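Local coordinates for putative gdp-fucose protein o-fucosyltransferase 1 (Caenorhabditis elegans, PDB 3ZY2) that is a putative protein O-fucosyltransferase 1 of the GT-B class that binds guanosine-5'-diphosphate, at residues 259-270 against 351-359; 32-40 against 161-171. One frame throughout, in Å; residues are numbered along the deposited sequence.

Contact 1. Residues 259-270 against 351-359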
# COMPACT_ATOMS: atom_id res chain seq x y z
N ILE A 259 -4.17 18.48 24.31
CA ILE A 259 -3.67 19.16 23.11
C ILE A 259 -4.56 18.80 21.92
O ILE A 259 -4.92 19.66 21.13
CB ILE A 259 -2.19 18.79 22.86
CG1 ILE A 259 -1.31 19.40 23.95
CG2 ILE A 259 -1.71 19.20 21.46
CD1 ILE A 259 0.05 18.73 24.08
N CYS A 260 -4.93 17.54 21.81
CA CYS A 260 -5.70 17.09 20.66
C CYS A 260 -7.13 17.66 20.69
O CYS A 260 -7.66 18.10 19.66
CB CYS A 260 -5.76 15.57 20.64
SG CYS A 260 -6.43 14.84 19.15
N SER A 261 -7.73 17.64 21.87
CA SER A 261 -9.12 18.05 22.06
C SER A 261 -9.27 18.83 23.36
O SER A 261 -9.72 18.28 24.37
CB SER A 261 -10.02 16.79 22.07
OG SER A 261 -11.38 17.16 21.97
N PRO A 262 -8.88 20.12 23.36
CA PRO A 262 -9.02 20.95 24.56
C PRO A 262 -10.47 21.03 25.01
O PRO A 262 -11.39 21.03 24.17
CB PRO A 262 -8.57 22.35 24.11
CG PRO A 262 -7.95 22.18 22.81
CD PRO A 262 -8.40 20.89 22.20
N SER A 263 -10.66 21.11 26.33
CA SER A 263 -11.99 21.32 26.93
C SER A 263 -12.46 22.71 26.57
O SER A 263 -11.64 23.58 26.27
CB SER A 263 -11.94 21.17 28.45
OG SER A 263 -11.16 22.19 29.06
N LYS A 264 -13.77 22.94 26.62
CA LYS A 264 -14.32 24.28 26.39
C LYS A 264 -13.68 25.30 27.34
O LYS A 264 -13.29 26.38 26.92
CB LYS A 264 -15.85 24.30 26.53
CG LYS A 264 -16.58 23.67 25.35
CD LYS A 264 -18.08 23.92 25.40
CE LYS A 264 -18.82 22.80 24.66
NZ LYS A 264 -20.20 22.54 25.19
N GLN A 265 -13.55 24.92 28.61
CA GLN A 265 -12.91 25.76 29.63
C GLN A 265 -11.49 26.18 29.21
O GLN A 265 -11.12 27.35 29.35
CB GLN A 265 -12.86 25.01 30.98
CG GLN A 265 -14.18 24.33 31.40
CD GLN A 265 -14.32 22.88 30.89
OE1 GLN A 265 -14.88 22.63 29.81
NE2 GLN A 265 -13.84 21.93 31.69
N GLN A 266 -10.71 25.21 28.71
CA GLN A 266 -9.32 25.42 28.30
C GLN A 266 -9.27 26.34 27.07
O GLN A 266 -8.44 27.24 27.00
CB GLN A 266 -8.62 24.06 28.01
CG GLN A 266 -8.23 23.26 29.30
CD GLN A 266 -7.89 21.74 29.10
OE1 GLN A 266 -8.15 21.12 28.06
NE2 GLN A 266 -7.32 21.14 30.15
N ILE A 267 -10.19 26.14 26.12
CA ILE A 267 -10.28 27.00 24.94
C ILE A 267 -10.52 28.46 25.35
O ILE A 267 -9.81 29.36 24.90
CB ILE A 267 -11.38 26.53 23.98
CG1 ILE A 267 -10.96 25.20 23.34
CG2 ILE A 267 -11.66 27.61 22.88
CD1 ILE A 267 -12.05 24.46 22.62
N LEU A 268 -11.48 28.66 26.25
CA LEU A 268 -11.83 30.00 26.69
C LEU A 268 -10.68 30.66 27.42
O LEU A 268 -10.34 31.81 27.14
CB LEU A 268 -13.11 29.98 27.54
CG LEU A 268 -14.40 29.56 26.81
CD1 LEU A 268 -15.52 29.35 27.78
CD2 LEU A 268 -14.81 30.59 25.79
N GLU A 269 -10.08 29.93 28.37
CA GLU A 269 -8.96 30.47 29.15
C GLU A 269 -7.83 30.90 28.23
O GLU A 269 -7.27 31.99 28.39
CB GLU A 269 -8.45 29.43 30.16
CG GLU A 269 -7.22 29.92 30.93
CD GLU A 269 -6.81 29.02 32.09
OE1 GLU A 269 -7.44 27.97 32.30
OE2 GLU A 269 -5.83 29.40 32.78
N GLN A 270 -7.51 30.06 27.25
CA GLN A 270 -6.37 30.34 26.38
C GLN A 270 -6.64 31.48 25.38
O GLN A 270 -5.77 32.30 25.13
CB GLN A 270 -5.89 29.05 25.71
CG GLN A 270 -5.25 28.11 26.72
CD GLN A 270 -5.09 26.70 26.22
OE1 GLN A 270 -5.64 25.74 26.80
NE2 GLN A 270 -4.31 26.54 25.17
N PRO A 351 8.53 34.66 9.53
CA PRO A 351 7.29 33.98 10.00
C PRO A 351 6.38 34.93 10.76
O PRO A 351 6.84 35.86 11.43
CB PRO A 351 7.80 32.89 10.94
CG PRO A 351 9.20 33.32 11.31
CD PRO A 351 9.74 34.04 10.10
N ARG A 352 5.08 34.70 10.61
CA ARG A 352 4.07 35.36 11.40
C ARG A 352 3.76 34.45 12.59
O ARG A 352 3.74 33.22 12.43
CB ARG A 352 2.83 35.58 10.54
CG ARG A 352 2.98 36.61 9.43
CD ARG A 352 1.66 36.79 8.59
NE ARG A 352 1.84 37.83 7.58
CZ ARG A 352 0.98 38.15 6.61
NH1 ARG A 352 -0.17 37.51 6.46
NH2 ARG A 352 1.30 39.13 5.76
N PRO A 353 3.50 35.02 13.77
CA PRO A 353 3.41 34.17 14.96
C PRO A 353 2.20 33.26 15.06
O PRO A 353 1.07 33.64 14.69
CB PRO A 353 3.39 35.16 16.11
CG PRO A 353 2.85 36.40 15.54
CD PRO A 353 3.37 36.45 14.10
N SER A 354 2.45 32.07 15.58
CA SER A 354 1.41 31.09 15.82
C SER A 354 1.61 30.44 17.18
O SER A 354 2.72 30.47 17.76
CB SER A 354 1.41 30.01 14.73
OG SER A 354 1.30 30.60 13.43
N ALA A 355 0.52 29.87 17.68
CA ALA A 355 0.51 29.10 18.92
C ALA A 355 -0.49 27.99 18.73
O ALA A 355 -1.22 27.98 17.74
CB ALA A 355 0.10 29.98 20.10
N PHE A 356 -0.54 27.06 19.68
CA PHE A 356 -1.46 25.94 19.63
C PHE A 356 -2.09 25.74 20.99
O PHE A 356 -1.44 25.95 22.03
CB PHE A 356 -0.75 24.66 19.22
CG PHE A 356 -0.18 24.71 17.84
CD1 PHE A 356 -0.98 24.41 16.75
CD2 PHE A 356 1.16 25.07 17.63
CE1 PHE A 356 -0.48 24.44 15.46
CE2 PHE A 356 1.67 25.11 16.34
CZ PHE A 356 0.84 24.80 15.25
N PHE A 357 -3.35 25.33 21.00
CA PHE A 357 -4.01 24.99 22.26
C PHE A 357 -3.23 23.91 23.00
O PHE A 357 -2.76 22.95 22.41
CB PHE A 357 -5.45 24.55 22.04
CG PHE A 357 -6.35 25.66 21.58
CD1 PHE A 357 -6.72 26.68 22.47
CD2 PHE A 357 -6.81 25.71 20.27
CE1 PHE A 357 -7.53 27.71 22.06
CE2 PHE A 357 -7.64 26.74 19.85
CZ PHE A 357 -7.99 27.75 20.74
N GLY A 358 -3.07 24.12 24.30
CA GLY A 358 -2.40 23.13 25.18
C GLY A 358 -0.87 23.07 25.10
O GLY A 358 -0.24 22.21 25.76
N ILE A 359 -0.28 23.97 24.32
CA ILE A 359 1.17 24.05 24.14
C ILE A 359 1.64 25.37 24.70
O ILE A 359 1.26 26.43 24.18
CB ILE A 359 1.58 23.98 22.63
CG1 ILE A 359 1.15 22.67 21.98
CG2 ILE A 359 3.10 24.23 22.44
CD1 ILE A 359 1.89 21.42 22.48
O HOH W 1 -3.62 21.83 19.99

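Contact 2. Residues 32-40 against 161-171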
# COMPACT_ATOMS: atom_id res chain seq x y z
N ALA A 32 7.54 18.14 -4.52
CA ALA A 32 8.98 17.85 -4.37
C ALA A 32 9.40 16.67 -5.25
O ALA A 32 10.45 16.70 -5.92
CB ALA A 32 9.31 17.61 -2.93
N PHE A 33 8.55 15.63 -5.26
CA PHE A 33 8.78 14.44 -6.08
C PHE A 33 8.86 14.77 -7.57
O PHE A 33 9.78 14.31 -8.27
CB PHE A 33 7.66 13.44 -5.77
CG PHE A 33 7.70 12.17 -6.61
CD1 PHE A 33 8.68 11.21 -6.39
CD2 PHE A 33 6.73 11.93 -7.58
CE1 PHE A 33 8.70 10.02 -7.14
CE2 PHE A 33 6.75 10.73 -8.34
CZ PHE A 33 7.73 9.79 -8.10
N ALA A 34 7.92 15.58 -8.07
CA ALA A 34 7.88 15.96 -9.49
C ALA A 34 9.13 16.75 -9.87
O ALA A 34 9.70 16.52 -10.94
CB ALA A 34 6.62 16.76 -9.82
N LYS A 35 9.54 17.67 -9.01
CA LYS A 35 10.73 18.48 -9.28
C LYS A 35 11.95 17.57 -9.35
O LYS A 35 12.79 17.72 -10.25
CB LYS A 35 10.92 19.57 -8.22
CG LYS A 35 12.09 20.54 -8.53
CD LYS A 35 12.16 21.61 -7.48
CE LYS A 35 13.09 22.75 -7.88
NZ LYS A 35 12.76 23.98 -7.11
N ALA A 36 12.03 16.62 -8.42
CA ALA A 36 13.19 15.70 -8.39
C ALA A 36 13.23 14.81 -9.62
O ALA A 36 14.33 14.53 -10.14
CB ALA A 36 13.18 14.88 -7.11
N LEU A 37 12.07 14.36 -10.10
CA LEU A 37 12.00 13.54 -11.31
C LEU A 37 12.14 14.33 -12.62
O LEU A 37 12.28 13.73 -13.70
CB LEU A 37 10.72 12.70 -11.37
CG LEU A 37 10.65 11.37 -10.64
CD1 LEU A 37 9.50 10.51 -11.17
CD2 LEU A 37 11.96 10.62 -10.76
N ASP A 38 12.11 15.65 -12.50
CA ASP A 38 12.10 16.58 -13.64
C ASP A 38 10.99 16.29 -14.65
O ASP A 38 11.19 16.34 -15.86
CB ASP A 38 13.49 16.67 -14.31
CG ASP A 38 13.69 17.99 -15.03
OD1 ASP A 38 12.92 18.95 -14.79
OD2 ASP A 38 14.64 18.07 -15.85
N ARG A 39 9.79 16.02 -14.13
CA ARG A 39 8.60 15.88 -14.94
C ARG A 39 7.65 17.00 -14.55
O ARG A 39 7.63 17.43 -13.39
CB ARG A 39 7.92 14.54 -14.67
CG ARG A 39 8.58 13.36 -15.40
CD ARG A 39 7.83 12.08 -15.10
NE ARG A 39 8.42 10.94 -15.83
CZ ARG A 39 7.88 10.36 -16.90
NH1 ARG A 39 6.71 10.76 -17.38
NH2 ARG A 39 8.49 9.33 -17.46
N THR A 40 6.85 17.44 -15.51
CA THR A 40 5.81 18.43 -15.25
C THR A 40 4.69 17.78 -14.43
O THR A 40 4.24 16.68 -14.75
CB THR A 40 5.24 18.98 -16.55
OG1 THR A 40 6.27 19.69 -17.24
CG2 THR A 40 4.11 19.98 -16.27
N PHE A 161 11.53 4.18 -15.97
CA PHE A 161 10.40 4.77 -16.72
C PHE A 161 10.80 5.91 -17.66
O PHE A 161 10.55 7.08 -17.34
CB PHE A 161 9.28 5.23 -15.78
CG PHE A 161 8.80 4.15 -14.84
CD1 PHE A 161 8.11 3.04 -15.33
CD2 PHE A 161 9.02 4.25 -13.48
CE1 PHE A 161 7.66 2.05 -14.47
CE2 PHE A 161 8.58 3.26 -12.60
CZ PHE A 161 7.89 2.15 -13.10
N PRO A 162 11.39 5.59 -18.82
CA PRO A 162 11.76 6.63 -19.79
C PRO A 162 10.53 7.34 -20.36
O PRO A 162 9.45 6.75 -20.43
CB PRO A 162 12.48 5.85 -20.90
CG PRO A 162 12.82 4.52 -20.30
CD PRO A 162 11.73 4.24 -19.32
N SER A 163 10.72 8.59 -20.77
CA SER A 163 9.64 9.44 -21.25
C SER A 163 8.94 8.92 -22.50
O SER A 163 7.73 9.10 -22.64
CB SER A 163 10.17 10.85 -21.51
OG SER A 163 11.34 11.12 -20.75
N GLU A 164 9.68 8.29 -23.41
CA GLU A 164 9.11 7.85 -24.69
C GLU A 164 7.99 6.80 -24.54
O GLU A 164 6.92 6.95 -25.15
CB GLU A 164 10.22 7.35 -25.64
CG GLU A 164 9.72 6.82 -26.99
CD GLU A 164 9.45 7.90 -28.04
OE1 GLU A 164 9.04 9.03 -27.69
OE2 GLU A 164 9.65 7.61 -29.24
N GLU A 165 8.24 5.76 -23.74
CA GLU A 165 7.23 4.74 -23.47
C GLU A 165 6.28 5.16 -22.35
O GLU A 165 5.10 4.77 -22.36
CB GLU A 165 7.88 3.40 -23.13
CG GLU A 165 6.88 2.24 -22.88
CD GLU A 165 5.98 1.91 -24.09
OE1 GLU A 165 6.44 2.04 -25.24
OE2 GLU A 165 4.81 1.53 -23.87
N TYR A 166 6.79 5.96 -21.40
CA TYR A 166 6.02 6.40 -20.22
C TYR A 166 5.92 7.93 -20.15
O TYR A 166 6.53 8.57 -19.28
CB TYR A 166 6.62 5.85 -18.92
CG TYR A 166 6.73 4.35 -18.91
CD1 TYR A 166 5.62 3.56 -18.64
CD2 TYR A 166 7.95 3.73 -19.19
CE1 TYR A 166 5.70 2.18 -18.65
CE2 TYR A 166 8.05 2.35 -19.19
CZ TYR A 166 6.93 1.58 -18.92
OH TYR A 166 7.03 0.21 -18.93
N PRO A 167 5.12 8.52 -21.06
CA PRO A 167 5.00 9.97 -21.09
C PRO A 167 4.29 10.51 -19.85
O PRO A 167 4.51 11.67 -19.48
CB PRO A 167 4.14 10.22 -22.34
CG PRO A 167 3.49 8.92 -22.65
CD PRO A 167 4.42 7.87 -22.19
N VAL A 168 3.45 9.68 -19.24
CA VAL A 168 2.66 10.10 -18.07
C VAL A 168 2.74 9.05 -16.98
O VAL A 168 2.32 7.91 -17.18
CB VAL A 168 1.17 10.38 -18.42
CG1 VAL A 168 0.39 10.76 -17.13
CG2 VAL A 168 1.03 11.48 -19.48
N LEU A 169 3.26 9.41 -15.81
CA LEU A 169 3.18 8.54 -14.65
C LEU A 169 1.90 8.90 -13.93
O LEU A 169 1.72 10.05 -13.54
CB LEU A 169 4.38 8.74 -13.72
CG LEU A 169 5.77 8.13 -13.92
CD1 LEU A 169 6.08 7.62 -15.35
CD2 LEU A 169 6.86 9.06 -13.44
N ALA A 170 1.00 7.93 -13.75
CA ALA A 170 -0.29 8.18 -13.12
C ALA A 170 -0.45 7.40 -11.83
O ALA A 170 -0.39 6.19 -11.84
CB ALA A 170 -1.42 7.85 -14.09
N PHE A 171 -0.67 8.11 -10.73
CA PHE A 171 -0.74 7.51 -9.39
C PHE A 171 -2.14 7.67 -8.77
O PHE A 171 -2.62 8.80 -8.62
CB PHE A 171 0.27 8.19 -8.46
CG PHE A 171 1.71 8.13 -8.93
CD1 PHE A 171 2.24 9.12 -9.77
CD2 PHE A 171 2.57 7.13 -8.46
CE1 PHE A 171 3.56 9.09 -10.16
CE2 PHE A 171 3.89 7.10 -8.84
CZ PHE A 171 4.39 8.05 -9.71

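Contact 1. Residues 259-270 against 351-359
A single water joins the main chains of Ile259 and Phe357, giving a hydrogen to Ile259 O and another to Phe357 O, each 2.8 Å from its oxygen. Neither carbonyl meets a backbone N-H of the other segment here; the water links the two oxygens instead. Beside this bridge the contact is mostly apolar. Phe357, at the second position of a type II turn from Phe356 to Ile359, directs its CB toward residues 259-270, and its flat ring is met from several directions. Over one face lies Ile267 CG1, while Ile267 CG2 stands 4.2 Å from Phe357 CE1; Pro262 crosses the side chain at about a right angle, its CG 3.5 Å from Phe357 CB. The amide group of Gln270 comes near the ring's plane at its edge. Proline suits its place, since its rigid, compact ring packs against the aromatic stem just ahead of the helix that supplies Ile267.

Ser263 is the N-cap of that helix, and its OG accepts from Gln266 N at 3.1 Å; in return Gln266 OE1 accepts from Ser263 N, completing a capping box. At the turn's third position Gly358 has a phi of 77°, readily adopted without a side chain, and Ile259 CG1 lies 3.5 Å from Gly358 O. That CG1 lies beside the backbone N (chi1 -69°), and the extended branch carries Ile259 CD1 to 3.6 Å from Ile359 CD1.

Around the contact, Phe357 also rests on Val216 and Leu218 of strand 213-218, and Ile267 shares Leu218. Strand 354-356 is an outermost strand of the parallel sheet, beside 327-330, and the Phe356-Ile359 turn packs against the short helix 257-260 and the start of helix 264-278.

Contact 2. Residues 32-40 against 161-171
Arg39 points its guanidinium edge at the loop before strand 168-171, while a leucine lies against the flat side. Both terminal nitrogens reach the same carbonyl: Arg39 NH2 is 2.8 Å from Tyr166 O and Arg39 NH1 is 2.9 Å from it, with the oxygen close to the guanidinium plane. Their N-H...O angles of 147° and 140° show the compromise made when two diverging donors share one acceptor. A weak bond from Arg39 NH2 to Phe161 O, 3.1 Å, adds a second carbonyl at the edge. Arginine suits this buried place because its planar group can serve several carbonyls at once; Tyr10 O takes another hydrogen from NH1. The chain is extended from CG to NE, which carries the charged group across to the loop.

Leu169 meets this group over its face. Its CD1 stands 3.5 Å above the plane of the Arg39 guanidinium, over the centre, and Leu169 CD2 approaches Arg39 NE to 3.4 Å; a branched apolar side chain can cover the flat surface without competing for its N-H groups. In the parallel sheet of this Rossmann-like half of the GT-B fold, strands 40-42 and 168-171 lie on either side of strand 10-13, and Arg39 reaches across from the end of the Schellman motif that closes helix 20-37.

Leu37 CD1 touches Leu169 CD2 at 3.8 Å, the two side chains crossing at about a right angle. Farther along, Phe33 turns its ring edge toward the face of Phe171 in an offset edge-to-face pair, centroids 5.8 Å apart and planes at 81°. Trp157 packs with Phe33, Leu37 and Phe171. From the same loop as Arg39's acceptors, the Tyr166 hydroxyl is hydrogen-bonded to Thr235 of the second subunit and to Glu137.

The two contacts belong to the two parallel sheets of the GT-B chain: contact 2 ties helix 20-37 and its following loop to strand 168-171 of the six-stranded sheet, and contact 1 packs residues 259-270 on the edge of the five-stranded one. They lie on opposite sides of the chain's centre, centres 42 Å apart and nearest atoms about 20 Å apart, without touching. Contact 1 does not line the pocket: the Phe357 side chain is about 11 Å from the bound guanosine-5'-diphosphate. Contact 2 is related to the pocket through helix 20-37, whose first turn holds the pocket residues Phe20, Gly21 and Asn22, whereas its C-terminal end, from Phe33 to Leu37, enters the contact.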